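Long-range contacts in protein CT_858 (Chlamydia trachomatis, PDB 3DPM), which probably acts as a serine-type endopeptidase, carrying a PDZ-like domain and a peptidase family S41 domain in one chain: residues Tyr85-Val90 and Ile103-Ser108; Tyr99-Met104 and Asn541-Lys546; Glu109-Asp114 and Arg171-Thr176; Gly164-Lys169 and Val180-Arg185. One frame throughout, in Å; residues are numbered along the deposited sequence.

Contact 1: residues Tyr85-Val90 and Ile103-Ser108; sequences YLPYTV and IMTFSS
M104 N donates to P87 O (3.0 Å) at the end of an antiparallel strand pair in the PDZ-like domain, where strand 98-103 ends beside strand 83-92 and leads into a loop. The N-H...O angle of 138° marks a bent bond. One residue further along, Y88 and I103 form a non-hydrogen-bonded pair with CA atoms 4.8 Å apart, which sends both side chains to one face of the sheet. There Y88 CE2 receives two methyl groups, both obliquely: I103 CG2 at 3.9 Å and T105 CG2 at the same distance. P87 completes this cluster, its CG lying over one face of the Y88 ring near the rim while also packing 3.9 Å from T105 CB. M104 lies beside the cluster and packs CB against CB with P87. Its chain bends twice, at chi2 (73°) and chi3 (86°), and this double bend carries the thioether across both T89 and Y85 at about a right angle. The terminal methyl, M104 CE, sits 3.5 Å from T89 OG1 and is modelled unusually close, at 3.0 Å, to Y85 OH.

The next shell positions these groups. The Y88 side chain leans on V182 and L168 of the neighbouring hairpin. P87 is the centre of an inverse gamma turn, closed by Y88 N donating to L86 O (2.8 Å).

Contact 2: residues Tyr99-Met104 and Asn541-Lys546; sequences YFVDIM and NDIRYK
K546 reaches strand 98-103 from just beyond the end of helix 540-544, and its side chain can be followed atom by atom. CB is directed toward the strand, and CG passes V101 CG1 at 4.4 Å. CD comes to 3.6 Å from V101 O and also packs on V112. The chain is extended at chi2 and chi4 but bent at chi3 (77°), and this single kink keeps CE alongside the same carbonyl. At the tip, NZ donates to V101 O at 3.0 Å, with a C=O...N angle of 155° and a tilt of only 16° from the carbonyl plane. D102 OD2, 4.9 Å from NZ, is not in contact but may steady the ammonium charge.

Behind this bond I543 CG2 touches V101 CG1 (3.5 Å) and Y99 CB, an apolar patch beside the polar one. The aliphatic part of R544 lies over one face of the Y99 ring, modelled too close for its distance to carry weight. A water donates to both F100 O (2.8 Å) and I543 O (2.7 Å); the latter also accepts from K546 N as the helix ends. V101 and D102 both hydrogen-bond through their backbones to T89, a classic beta bulge; the contact sets the helix end against it and so joins the PDZ-like domain to a helix near the C-terminal end of the modelled chain.

Contact 3: residues Glu109-Asp114 and Arg171-Thr176; sequences EIRVGD and RRPFGT
D114 OD1 is gripped by two donors, one from its own loop and one, R172 NH1, from the loop across the contact. R111 N supplies the sounder bond, 2.9 Å from OD1 at 162°, approaching from above the carboxylate plane. R172 NH1 adds a weak one at 3.1 Å and 123°, which is also a salt bridge. A second carboxylate joins the network: E109 OE1 makes a salt bridge to R172 NH2 (3.0 Å). E109 O sits at the edge of the same guanidinium, near its plane, although its spacing from NH1 is modelled too short to trust.

A bend at chi2 turns the R172 chain toward these acceptors. The R111 guanidinium lies flat on that of R172, centres 3.9 Å apart and planes 5° from parallel; the two carboxylates probably offset the paired positive charge. P173 CD packs 3.6 Å from D114 OD2, and a water donates to G113 O and R171 O.

The contact joins two turns, type II at R111-D114 and type I at R172-G175, the latter connecting strands 165-171 and 177-187. The R171 guanidinium forms a salt bridge with E115 of strand 115-119, while I110 packs inward on F100, I103, I170 and V180.

Contact 4: residues Gly164-Lys169 and Val180-Arg185; sequences GRTTLK and VRVKWR
T166 and V182 exchange both backbone bonds of an antiparallel hydrogen-bonded pair: T166 N to V182 O (2.8 Å) and V182 N to T166 O (2.9 Å). L168 and V180 repeat the pattern, L168 N donating to V180 O at 2.9 Å and V180 N to L168 O at 2.7 Å. The ladder runs on to a nearly straight bond, W184 N to G164 O (3.1 Å, 174°), and there a water bridges the ends by accepting from G164 N and donating to W184 O.

Among the side chains, T166 OG1 has a weak hydrogen bond to D120, and R181 NH1 a salt bridge to E179. T166 CG2 lies beside V182 CG2 and 3.8 Å from W184 NE1. L168 CG packs 4.3 Å from V182 CG2 on this same face.

These strands form the beta hairpin 165-171/177-187. Strand 115-119 pairs with its first arm and strand 83-92 with its second, so V182 and W184 pack on Y88 and L86 while L168 meets V119.

Contacts 1, 3 and 4 lie inside the PDZ-like domain and are partly buried, with R111 and P173 exposed in contact 3 and R165, R181 and K183 in contact 4. Contact 2, the most buried, ties the domain to a helix about 440 residues later. Contacts 1 and 2 share strand 98-103, but the first is mainly apolar packing, whereas the second adds a lysine and a water on backbone carbonyls to its apolar packing. Contact 4 is a regular backbone ladder. Contact 3, where the turn of the same hairpin meets loop 109-114, is held largely by charged side chains. I110 touches I103 and V180; F100 makes backbone hydrogen bonds to G113 and D114, joining contacts 2 and 3.

Contact 1: residues Tyr85-Val90 and Ile103-Ser108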
loop_
_atom_site.group_PDB
_atom_site.type_symbol
_atom_site.label_atom_id
_atom_site.label_comp_id
_atom_site.label_asym_id
_atom_site.label_seq_id
_atom_site.Cartn_x
_atom_site.Cartn_y
_atom_site.Cartn_z
ATOM N N TYR A 85 -2.653 12.322 27.166
ATOM C CA TYR A 85 -2.885 13.644 26.624
ATOM C C TYR A 85 -3.352 14.608 27.715
ATOM O O TYR A 85 -3.990 14.197 28.682
ATOM C CB TYR A 85 -3.950 13.496 25.526
ATOM C CG TYR A 85 -4.536 14.774 24.984
ATOM C CD1 TYR A 85 -3.828 15.566 24.075
ATOM C CD2 TYR A 85 -5.810 15.196 25.377
ATOM C CE1 TYR A 85 -4.377 16.752 23.567
ATOM C CE2 TYR A 85 -6.367 16.378 24.881
ATOM C CZ TYR A 85 -5.647 17.150 23.978
ATOM O OH TYR A 85 -6.193 18.318 23.491
ATOM N N LEU A 86 -2.984 15.879 27.570
ATOM C CA LEU A 86 -3.409 16.946 28.482
ATOM C C LEU A 86 -3.982 18.036 27.568
ATOM O O LEU A 86 -3.344 18.455 26.604
ATOM C CB LEU A 86 -2.243 17.473 29.321
ATOM C CG LEU A 86 -1.919 16.597 30.536
ATOM C CD1 LEU A 86 -0.718 17.140 31.276
ATOM C CD2 LEU A 86 -3.124 16.546 31.451
ATOM N N PRO A 87 -5.211 18.488 27.853
ATOM C CA PRO A 87 -5.940 19.511 27.091
ATOM C C PRO A 87 -5.394 20.940 27.089
ATOM O O PRO A 87 -6.125 21.878 27.390
ATOM C CB PRO A 87 -7.333 19.441 27.700
ATOM C CG PRO A 87 -7.018 19.178 29.151
ATOM C CD PRO A 87 -5.970 18.096 29.059
ATOM N N TYR A 88 -4.128 21.113 26.730
ATOM C CA TYR A 88 -3.537 22.446 26.713
ATOM C C TYR A 88 -2.646 22.647 25.495
ATOM O O TYR A 88 -2.110 21.685 24.944
ATOM C CB TYR A 88 -2.719 22.677 27.990
ATOM C CG TYR A 88 -3.497 22.412 29.259
ATOM C CD1 TYR A 88 -3.245 21.286 30.038
ATOM C CD2 TYR A 88 -4.526 23.262 29.649
ATOM C CE1 TYR A 88 -4.004 21.013 31.178
ATOM C CE2 TYR A 88 -5.290 23.001 30.777
ATOM C CZ TYR A 88 -5.027 21.877 31.539
ATOM O OH TYR A 88 -5.803 21.617 32.652
ATOM N N THR A 89 -2.516 23.899 25.064
ATOM C CA THR A 89 -1.662 24.245 23.939
ATOM C C THR A 89 -0.803 25.403 24.424
ATOM O O THR A 89 -1.299 26.339 25.052
ATOM C CB THR A 89 -2.460 24.712 22.702
ATOM O OG1 THR A 89 -3.472 23.752 22.383
ATOM C CG2 THR A 89 -1.532 24.860 21.506
ATOM N N VAL A 90 0.485 25.341 24.130
ATOM C CA VAL A 90 1.410 26.371 24.571
ATOM C C VAL A 90 2.216 26.946 23.413
ATOM O O VAL A 90 2.457 26.261 22.419
ATOM C CB VAL A 90 2.385 25.787 25.618
ATOM C CG1 VAL A 90 3.435 26.805 25.985
ATOM C CG2 VAL A 90 1.608 25.358 26.854
ATOM N N ILE A 103 -6.952 26.306 25.762
ATOM C CA ILE A 103 -7.302 25.363 26.810
ATOM C C ILE A 103 -8.552 24.607 26.391
ATOM O O ILE A 103 -9.654 25.148 26.424
ATOM C CB ILE A 103 -7.549 26.110 28.131
ATOM C CG1 ILE A 103 -6.245 26.768 28.589
ATOM C CG2 ILE A 103 -8.078 25.162 29.189
ATOM C CD1 ILE A 103 -6.411 27.743 29.728
ATOM N N MET A 104 -8.376 23.353 25.994
ATOM C CA MET A 104 -9.495 22.533 25.548
ATOM C C MET A 104 -10.284 21.891 26.695
ATOM O O MET A 104 -10.794 20.783 26.554
ATOM C CB MET A 104 -8.992 21.443 24.592
ATOM C CG MET A 104 -8.338 21.958 23.297
ATOM S SD MET A 104 -6.679 22.688 23.492
ATOM C CE MET A 104 -5.629 21.213 23.375
ATOM N N THR A 105 -10.398 22.587 27.820
ATOM C CA THR A 105 -11.121 22.054 28.971
ATOM C C THR A 105 -11.890 23.148 29.703
ATOM O O THR A 105 -11.797 24.322 29.352
ATOM C CB THR A 105 -10.149 21.379 29.962
ATOM O OG1 THR A 105 -10.870 20.914 31.109
ATOM C CG2 THR A 105 -9.080 22.362 30.411
ATOM N N PHE A 106 -12.651 22.749 30.720
ATOM C CA PHE A 106 -13.441 23.676 31.529
ATOM C C PHE A 106 -12.567 24.751 32.164
ATOM O O PHE A 106 -11.342 24.615 32.219
ATOM C CB PHE A 106 -14.174 22.911 32.634
ATOM C CG PHE A 106 -13.317 21.887 33.335
ATOM C CD1 PHE A 106 -12.123 22.259 33.957
ATOM C CD2 PHE A 106 -13.689 20.542 33.347
ATOM C CE1 PHE A 106 -11.311 21.306 34.578
ATOM C CE2 PHE A 106 -12.884 19.581 33.964
ATOM C CZ PHE A 106 -11.691 19.964 34.581
ATOM N N SER A 107 -13.204 25.815 32.651
ATOM C CA SER A 107 -12.488 26.923 33.284
ATOM C C SER A 107 -11.685 26.450 34.493
ATOM O O SER A 107 -12.021 26.765 35.637
ATOM C CB SER A 107 -13.478 28.013 33.720
ATOM O OG SER A 107 -14.161 28.569 32.610
ATOM N N SER A 108 -10.626 25.693 34.238
ATOM C CA SER A 108 -9.784 25.184 35.309
ATOM C C SER A 108 -8.929 26.319 35.867
ATOM O O SER A 108 -9.095 27.477 35.477
ATOM C CB SER A 108 -8.888 24.061 34.779
ATOM O OG SER A 108 -8.137 23.469 35.829
#

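Contact 2: residues Tyr99-Met104 and Asn541-Lys546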
loop_
_atom_site.group_PDB
_atom_site.type_symbol
_atom_site.label_atom_id
_atom_site.label_comp_id
_atom_site.label_asym_id
_atom_site.label_seq_id
_atom_site.Cartn_x
_atom_site.Cartn_y
_atom_site.Cartn_z
ATOM N N TYR A 99 3.577 30.490 27.262
ATOM C CA TYR A 99 2.255 30.929 27.698
ATOM C C TYR A 99 1.160 30.085 27.062
ATOM O O TYR A 99 1.238 29.737 25.881
ATOM C CB TYR A 99 2.005 32.398 27.328
ATOM C CG TYR A 99 3.024 33.380 27.857
ATOM C CD1 TYR A 99 4.147 33.718 27.103
ATOM C CD2 TYR A 99 2.876 33.955 29.123
ATOM C CE1 TYR A 99 5.105 34.604 27.592
ATOM C CE2 TYR A 99 3.831 34.844 29.628
ATOM C CZ TYR A 99 4.943 35.163 28.854
ATOM O OH TYR A 99 5.880 36.059 29.328
ATOM N N PHE A 100 0.146 29.744 27.849
ATOM C CA PHE A 100 -0.973 28.982 27.324
ATOM C C PHE A 100 -1.699 29.880 26.317
ATOM O O PHE A 100 -1.856 31.077 26.553
ATOM C CB PHE A 100 -1.931 28.592 28.451
ATOM C CG PHE A 100 -1.336 27.645 29.444
ATOM C CD1 PHE A 100 -0.616 28.121 30.536
ATOM C CD2 PHE A 100 -1.469 26.270 29.276
ATOM C CE1 PHE A 100 -0.037 27.238 31.449
ATOM C CE2 PHE A 100 -0.892 25.380 30.179
ATOM C CZ PHE A 100 -0.176 25.861 31.266
ATOM N N VAL A 101 -2.118 29.308 25.197
ATOM C CA VAL A 101 -2.824 30.076 24.179
ATOM C C VAL A 101 -4.138 29.382 23.885
ATOM O O VAL A 101 -5.011 29.928 23.213
ATOM C CB VAL A 101 -2.009 30.211 22.861
ATOM C CG1 VAL A 101 -0.817 31.143 23.082
ATOM C CG2 VAL A 101 -1.540 28.831 22.378
ATOM N N ASP A 102 -4.281 28.172 24.402
ATOM C CA ASP A 102 -5.513 27.439 24.199
ATOM C C ASP A 102 -5.718 26.404 25.285
ATOM O O ASP A 102 -4.784 25.716 25.685
ATOM C CB ASP A 102 -5.513 26.780 22.826
ATOM C CG ASP A 102 -6.898 26.674 22.248
ATOM O OD1 ASP A 102 -7.676 25.817 22.712
ATOM O OD2 ASP A 102 -7.221 27.466 21.339
ATOM N N ILE A 103 -6.952 26.306 25.762
ATOM C CA ILE A 103 -7.302 25.363 26.810
ATOM C C ILE A 103 -8.552 24.607 26.391
ATOM O O ILE A 103 -9.654 25.148 26.424
ATOM C CB ILE A 103 -7.549 26.110 28.131
ATOM C CG1 ILE A 103 -6.245 26.768 28.589
ATOM C CG2 ILE A 103 -8.078 25.162 29.189
ATOM C CD1 ILE A 103 -6.411 27.743 29.728
ATOM N N MET A 104 -8.376 23.353 25.994
ATOM C CA MET A 104 -9.495 22.533 25.548
ATOM C C MET A 104 -10.284 21.891 26.695
ATOM O O MET A 104 -10.794 20.783 26.554
ATOM C CB MET A 104 -8.992 21.443 24.592
ATOM C CG MET A 104 -8.338 21.958 23.297
ATOM S SD MET A 104 -6.679 22.688 23.492
ATOM C CE MET A 104 -5.629 21.213 23.375
ATOM N N ASN A 541 4.910 39.783 24.457
ATOM C CA ASN A 541 3.703 40.606 24.354
ATOM C C ASN A 541 2.754 40.049 23.297
ATOM O O ASN A 541 1.531 40.095 23.465
ATOM C CB ASN A 541 4.046 42.056 24.000
ATOM C CG ASN A 541 4.841 42.753 25.088
ATOM O OD1 ASN A 541 4.650 42.494 26.279
ATOM N ND2 ASN A 541 5.730 43.657 24.682
ATOM N N ASP A 542 3.315 39.536 22.201
ATOM C CA ASP A 542 2.491 38.973 21.139
ATOM C C ASP A 542 1.651 37.820 21.668
ATOM O O ASP A 542 0.441 37.768 21.444
ATOM C CB ASP A 542 3.353 38.450 19.978
ATOM C CG ASP A 542 3.728 39.534 18.977
ATOM O OD1 ASP A 542 2.845 40.332 18.598
ATOM O OD2 ASP A 542 4.906 39.572 18.547
ATOM N N ILE A 543 2.296 36.906 22.385
ATOM C CA ILE A 543 1.628 35.719 22.911
ATOM C C ILE A 543 0.722 35.904 24.132
ATOM O O ILE A 543 -0.443 35.520 24.098
ATOM C CB ILE A 543 2.658 34.624 23.279
ATOM C CG1 ILE A 543 3.753 34.537 22.216
ATOM C CG2 ILE A 543 1.953 33.291 23.437
ATOM C CD1 ILE A 543 3.258 34.188 20.850
ATOM N N ARG A 544 1.272 36.465 25.210
ATOM C CA ARG A 544 0.528 36.659 26.464
ATOM C C ARG A 544 -0.824 37.305 26.278
ATOM O O ARG A 544 -1.819 36.874 26.856
ATOM C CB ARG A 544 1.327 37.521 27.435
ATOM C CG ARG A 544 2.716 37.036 27.696
ATOM C CD ARG A 544 3.412 37.921 28.714
ATOM N NE ARG A 544 3.358 39.320 28.321
ATOM C CZ ARG A 544 4.151 40.262 28.812
ATOM N NH1 ARG A 544 5.070 39.963 29.720
ATOM N NH2 ARG A 544 4.019 41.511 28.390
ATOM N N TYR A 545 -0.839 38.348 25.463
ATOM C CA TYR A 545 -2.040 39.112 25.178
ATOM C C TYR A 545 -2.711 38.636 23.894
ATOM O O TYR A 545 -3.520 39.359 23.316
ATOM C CB TYR A 545 -1.656 40.592 25.061
ATOM C CG TYR A 545 -0.792 41.073 26.212
ATOM C CD1 TYR A 545 0.016 42.200 26.083
ATOM C CD2 TYR A 545 -0.808 40.411 27.445
ATOM C CE1 TYR A 545 0.784 42.657 27.154
ATOM C CE2 TYR A 545 -0.051 40.856 28.515
ATOM C CZ TYR A 545 0.741 41.979 28.367
ATOM O OH TYR A 545 1.472 42.433 29.442
ATOM N N LYS A 546 -2.367 37.420 23.464
ATOM C CA LYS A 546 -2.910 36.801 22.246
ATOM C C LYS A 546 -3.362 37.781 21.173
ATOM O O LYS A 546 -4.360 37.547 20.490
ATOM C CB LYS A 546 -4.085 35.876 22.582
ATOM C CG LYS A 546 -3.671 34.452 22.914
ATOM C CD LYS A 546 -4.869 33.552 23.206
ATOM C CE LYS A 546 -5.608 33.116 21.954
ATOM N NZ LYS A 546 -6.745 32.225 22.323
HETATM O O HOH W 1 -1.782 33.621 25.498
#

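Contact 3: residues Glu109-Asp114 and Arg171-Thr176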
loop_
_atom_site.group_PDB
_atom_site.type_symbol
_atom_site.label_atom_id
_atom_site.label_comp_id
_atom_site.label_asym_id
_atom_site.label_seq_id
_atom_site.Cartn_x
_atom_site.Cartn_y
_atom_site.Cartn_z
ATOM N N GLU A 109 -8.026 25.991 36.788
ATOM C CA GLU A 109 -7.155 27.003 37.366
ATOM C C GLU A 109 -6.332 27.697 36.286
ATOM O O GLU A 109 -5.904 28.830 36.465
ATOM C CB GLU A 109 -6.199 26.387 38.395
ATOM C CG GLU A 109 -6.662 26.469 39.844
ATOM C CD GLU A 109 -5.500 26.656 40.821
ATOM O OE1 GLU A 109 -4.903 27.756 40.836
ATOM O OE2 GLU A 109 -5.182 25.704 41.567
ATOM N N ILE A 110 -6.107 27.021 35.164
ATOM C CA ILE A 110 -5.318 27.602 34.082
ATOM C C ILE A 110 -6.149 28.441 33.117
ATOM O O ILE A 110 -7.225 28.037 32.687
ATOM C CB ILE A 110 -4.573 26.510 33.260
ATOM C CG1 ILE A 110 -3.457 25.868 34.088
ATOM C CG2 ILE A 110 -3.925 27.133 32.031
ATOM C CD1 ILE A 110 -3.927 25.101 35.279
ATOM N N ARG A 111 -5.636 29.619 32.784
ATOM C CA ARG A 111 -6.305 30.515 31.851
ATOM C C ARG A 111 -5.335 30.852 30.731
ATOM O O ARG A 111 -4.123 30.700 30.878
ATOM C CB ARG A 111 -6.705 31.829 32.522
ATOM C CG ARG A 111 -7.384 31.716 33.858
ATOM C CD ARG A 111 -7.378 33.094 34.490
ATOM N NE ARG A 111 -7.173 33.061 35.937
ATOM C CZ ARG A 111 -6.450 33.959 36.602
ATOM N NH1 ARG A 111 -5.859 34.954 35.944
ATOM N NH2 ARG A 111 -6.329 33.875 37.923
ATOM N N VAL A 112 -5.882 31.320 29.615
ATOM C CA VAL A 112 -5.074 31.718 28.482
ATOM C C VAL A 112 -4.271 32.914 28.964
ATOM O O VAL A 112 -4.796 33.771 29.672
ATOM C CB VAL A 112 -5.961 32.152 27.294
ATOM C CG1 VAL A 112 -5.118 32.853 26.253
ATOM C CG2 VAL A 112 -6.653 30.934 26.679
ATOM N N GLY A 113 -2.999 32.974 28.595
ATOM C CA GLY A 113 -2.185 34.089 29.025
ATOM C C GLY A 113 -1.272 33.689 30.162
ATOM O O GLY A 113 -0.198 34.258 30.326
ATOM N N ASP A 114 -1.696 32.713 30.956
ATOM C CA ASP A 114 -0.873 32.255 32.072
ATOM C C ASP A 114 0.472 31.768 31.541
ATOM O O ASP A 114 0.562 31.304 30.409
ATOM C CB ASP A 114 -1.581 31.118 32.834
ATOM C CG ASP A 114 -2.765 31.614 33.668
ATOM O OD1 ASP A 114 -3.480 30.774 34.268
ATOM O OD2 ASP A 114 -2.981 32.845 33.734
ATOM N N ARG A 171 2.155 30.925 36.287
ATOM C CA ARG A 171 2.201 32.261 36.849
ATOM C C ARG A 171 1.084 33.084 36.217
ATOM O O ARG A 171 0.950 33.136 34.994
ATOM C CB ARG A 171 3.564 32.909 36.579
ATOM C CG ARG A 171 3.705 34.337 37.097
ATOM C CD ARG A 171 5.159 34.684 37.432
ATOM N NE ARG A 171 6.042 34.632 36.268
ATOM C CZ ARG A 171 7.369 34.484 36.328
ATOM N NH1 ARG A 171 7.981 34.368 37.507
ATOM N NH2 ARG A 171 8.092 34.452 35.207
ATOM N N ARG A 172 0.267 33.693 37.069
ATOM C CA ARG A 172 -0.834 34.543 36.636
ATOM C C ARG A 172 -0.228 35.829 36.097
ATOM O O ARG A 172 0.885 36.204 36.473
ATOM C CB ARG A 172 -1.723 34.916 37.814
ATOM C CG ARG A 172 -2.181 33.769 38.654
ATOM C CD ARG A 172 -3.081 32.875 37.870
ATOM N NE ARG A 172 -3.774 31.950 38.752
ATOM C CZ ARG A 172 -4.610 31.014 38.324
ATOM N NH1 ARG A 172 -4.850 30.893 37.016
ATOM N NH2 ARG A 172 -5.193 30.197 39.202
ATOM N N PRO A 173 -0.958 36.533 35.224
ATOM C CA PRO A 173 -0.410 37.778 34.686
ATOM C C PRO A 173 -0.091 38.800 35.772
ATOM O O PRO A 173 0.836 39.593 35.625
ATOM C CB PRO A 173 -1.499 38.248 33.719
ATOM C CG PRO A 173 -2.756 37.639 34.286
ATOM C CD PRO A 173 -2.292 36.260 34.663
ATOM N N PHE A 174 -0.837 38.777 36.870
ATOM C CA PHE A 174 -0.570 39.731 37.927
ATOM C C PHE A 174 0.387 39.266 39.016
ATOM O O PHE A 174 0.346 39.764 40.135
ATOM C CB PHE A 174 -1.879 40.237 38.531
ATOM C CG PHE A 174 -2.692 41.065 37.576
ATOM C CD1 PHE A 174 -3.848 40.553 36.993
ATOM C CD2 PHE A 174 -2.268 42.341 37.214
ATOM C CE1 PHE A 174 -4.572 41.298 36.056
ATOM C CE2 PHE A 174 -2.986 43.099 36.277
ATOM C CZ PHE A 174 -4.137 42.576 35.698
ATOM N N GLY A 175 1.242 38.303 38.694
ATOM C CA GLY A 175 2.234 37.864 39.658
ATOM C C GLY A 175 2.047 36.621 40.499
ATOM O O GLY A 175 3.038 36.056 40.973
ATOM N N THR A 176 0.809 36.188 40.707
ATOM C CA THR A 176 0.568 35.004 41.523
ATOM C C THR A 176 0.985 33.699 40.852
ATOM O O THR A 176 0.604 33.411 39.718
ATOM C CB THR A 176 -0.904 34.888 41.915
ATOM O OG1 THR A 176 -1.252 35.983 42.765
ATOM C CG2 THR A 176 -1.151 33.587 42.654
HETATM O O HOH W 2 1.138 34.989 32.890
#

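Contact 4: residues Gly164-Lys169 and Val180-Arg185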
loop_
_atom_site.group_PDB
_atom_site.type_symbol
_atom_site.label_atom_id
_atom_site.label_comp_id
_atom_site.label_asym_id
_atom_site.label_seq_id
_atom_site.Cartn_x
_atom_site.Cartn_y
_atom_site.Cartn_z
ATOM N N GLY A 164 -1.547 9.066 35.487
ATOM C CA GLY A 164 -1.750 9.566 36.832
ATOM C C GLY A 164 -1.748 11.082 36.865
ATOM O O GLY A 164 -1.831 11.747 35.833
ATOM N N ARG A 165 -1.656 11.638 38.064
ATOM C CA ARG A 165 -1.645 13.081 38.223
ATOM C C ARG A 165 -0.262 13.669 37.994
ATOM O O ARG A 165 0.740 12.963 38.055
ATOM C CB ARG A 165 -2.139 13.454 39.623
ATOM C CG ARG A 165 -3.656 13.426 39.764
ATOM C CD ARG A 165 -4.097 14.036 41.080
ATOM N NE ARG A 165 -4.066 13.068 42.175
ATOM C CZ ARG A 165 -3.460 13.266 43.345
ATOM N NH1 ARG A 165 -2.819 14.405 43.583
ATOM N NH2 ARG A 165 -3.505 12.321 44.282
ATOM N N THR A 166 -0.212 14.964 37.703
ATOM C CA THR A 166 1.061 15.653 37.514
ATOM C C THR A 166 0.858 17.094 37.945
ATOM O O THR A 166 -0.272 17.524 38.127
ATOM C CB THR A 166 1.561 15.587 36.043
ATOM O OG1 THR A 166 2.821 16.266 35.947
ATOM C CG2 THR A 166 0.564 16.228 35.092
ATOM N N THR A 167 1.939 17.838 38.126
ATOM C CA THR A 167 1.822 19.217 38.566
ATOM C C THR A 167 2.345 20.230 37.570
ATOM O O THR A 167 3.502 20.173 37.167
ATOM C CB THR A 167 2.573 19.449 39.894
ATOM O OG1 THR A 167 2.053 18.572 40.898
ATOM C CG2 THR A 167 2.401 20.886 40.364
ATOM N N LEU A 168 1.484 21.153 37.166
ATOM C CA LEU A 168 1.898 22.218 36.270
ATOM C C LEU A 168 2.025 23.480 37.138
ATOM O O LEU A 168 1.074 23.863 37.827
ATOM C CB LEU A 168 0.852 22.455 35.170
ATOM C CG LEU A 168 0.551 21.302 34.203
ATOM C CD1 LEU A 168 -0.574 21.713 33.256
ATOM C CD2 LEU A 168 1.809 20.917 33.431
ATOM N N LYS A 169 3.199 24.103 37.145
ATOM C CA LYS A 169 3.359 25.331 37.909
ATOM C C LYS A 169 3.210 26.479 36.922
ATOM O O LYS A 169 3.928 26.542 35.927
ATOM C CB LYS A 169 4.736 25.415 38.572
ATOM C CG LYS A 169 4.885 26.647 39.447
ATOM C CD LYS A 169 6.322 26.907 39.865
ATOM C CE LYS A 169 6.794 25.921 40.914
ATOM N NZ LYS A 169 5.912 26.003 42.108
ATOM N N VAL A 180 -0.701 23.586 39.905
ATOM C CA VAL A 180 -1.977 22.976 39.566
ATOM C C VAL A 180 -1.872 21.486 39.344
ATOM O O VAL A 180 -1.130 21.040 38.489
ATOM C CB VAL A 180 -2.577 23.634 38.307
ATOM C CG1 VAL A 180 -3.909 22.987 37.959
ATOM C CG2 VAL A 180 -2.763 25.122 38.548
ATOM N N ARG A 181 -2.611 20.710 40.123
ATOM C CA ARG A 181 -2.577 19.266 39.953
ATOM C C ARG A 181 -3.538 18.909 38.822
ATOM O O ARG A 181 -4.665 19.381 38.790
ATOM C CB ARG A 181 -2.989 18.551 41.247
ATOM C CG ARG A 181 -1.855 17.786 41.935
ATOM C CD ARG A 181 -0.858 18.723 42.601
ATOM N NE ARG A 181 0.383 18.044 42.979
ATOM C CZ ARG A 181 1.400 18.636 43.605
ATOM N NH1 ARG A 181 1.324 19.920 43.932
ATOM N NH2 ARG A 181 2.500 17.951 43.886
ATOM N N VAL A 182 -3.073 18.113 37.866
ATOM C CA VAL A 182 -3.912 17.699 36.745
ATOM C C VAL A 182 -3.771 16.200 36.554
ATOM O O VAL A 182 -2.928 15.563 37.188
ATOM C CB VAL A 182 -3.520 18.406 35.423
ATOM C CG1 VAL A 182 -3.708 19.907 35.560
ATOM C CG2 VAL A 182 -2.092 18.086 35.065
ATOM N N LYS A 183 -4.590 15.638 35.677
ATOM C CA LYS A 183 -4.551 14.205 35.436
ATOM C C LYS A 183 -4.456 13.909 33.953
ATOM O O LYS A 183 -5.146 14.518 33.144
ATOM C CB LYS A 183 -5.805 13.548 36.008
ATOM C CG LYS A 183 -5.653 12.060 36.249
ATOM C CD LYS A 183 -6.809 11.547 37.072
ATOM C CE LYS A 183 -6.494 10.199 37.700
ATOM N NZ LYS A 183 -7.585 9.785 38.622
ATOM N N TRP A 184 -3.586 12.976 33.595
ATOM C CA TRP A 184 -3.432 12.623 32.195
ATOM C C TRP A 184 -4.640 11.860 31.663
ATOM O O TRP A 184 -5.128 10.932 32.312
ATOM C CB TRP A 184 -2.195 11.743 31.984
ATOM C CG TRP A 184 -0.887 12.435 32.078
ATOM C CD1 TRP A 184 -0.059 12.495 33.164
ATOM C CD2 TRP A 184 -0.222 13.145 31.026
ATOM N NE1 TRP A 184 1.084 13.196 32.853
ATOM C CE2 TRP A 184 1.010 13.609 31.546
ATOM C CE3 TRP A 184 -0.546 13.433 29.690
ATOM C CZ2 TRP A 184 1.917 14.346 30.776
ATOM C CZ3 TRP A 184 0.357 14.164 28.928
ATOM C CH2 TRP A 184 1.575 14.614 29.474
ATOM N N ARG A 185 -5.133 12.266 30.497
ATOM C CA ARG A 185 -6.227 11.540 29.857
ATOM C C ARG A 185 -5.401 10.367 29.349
ATOM O O ARG A 185 -4.642 10.505 28.400
ATOM C CB ARG A 185 -6.809 12.331 28.677
ATOM C CG ARG A 185 -7.734 13.505 29.052
ATOM C CD ARG A 185 -7.076 14.483 30.025
ATOM N NE ARG A 185 -7.920 15.637 30.341
ATOM C CZ ARG A 185 -7.972 16.210 31.543
ATOM N NH1 ARG A 185 -7.235 15.729 32.538
ATOM N NH2 ARG A 185 -8.749 17.269 31.752
HETATM O O HOH W 3 -4.069 9.041 33.921
#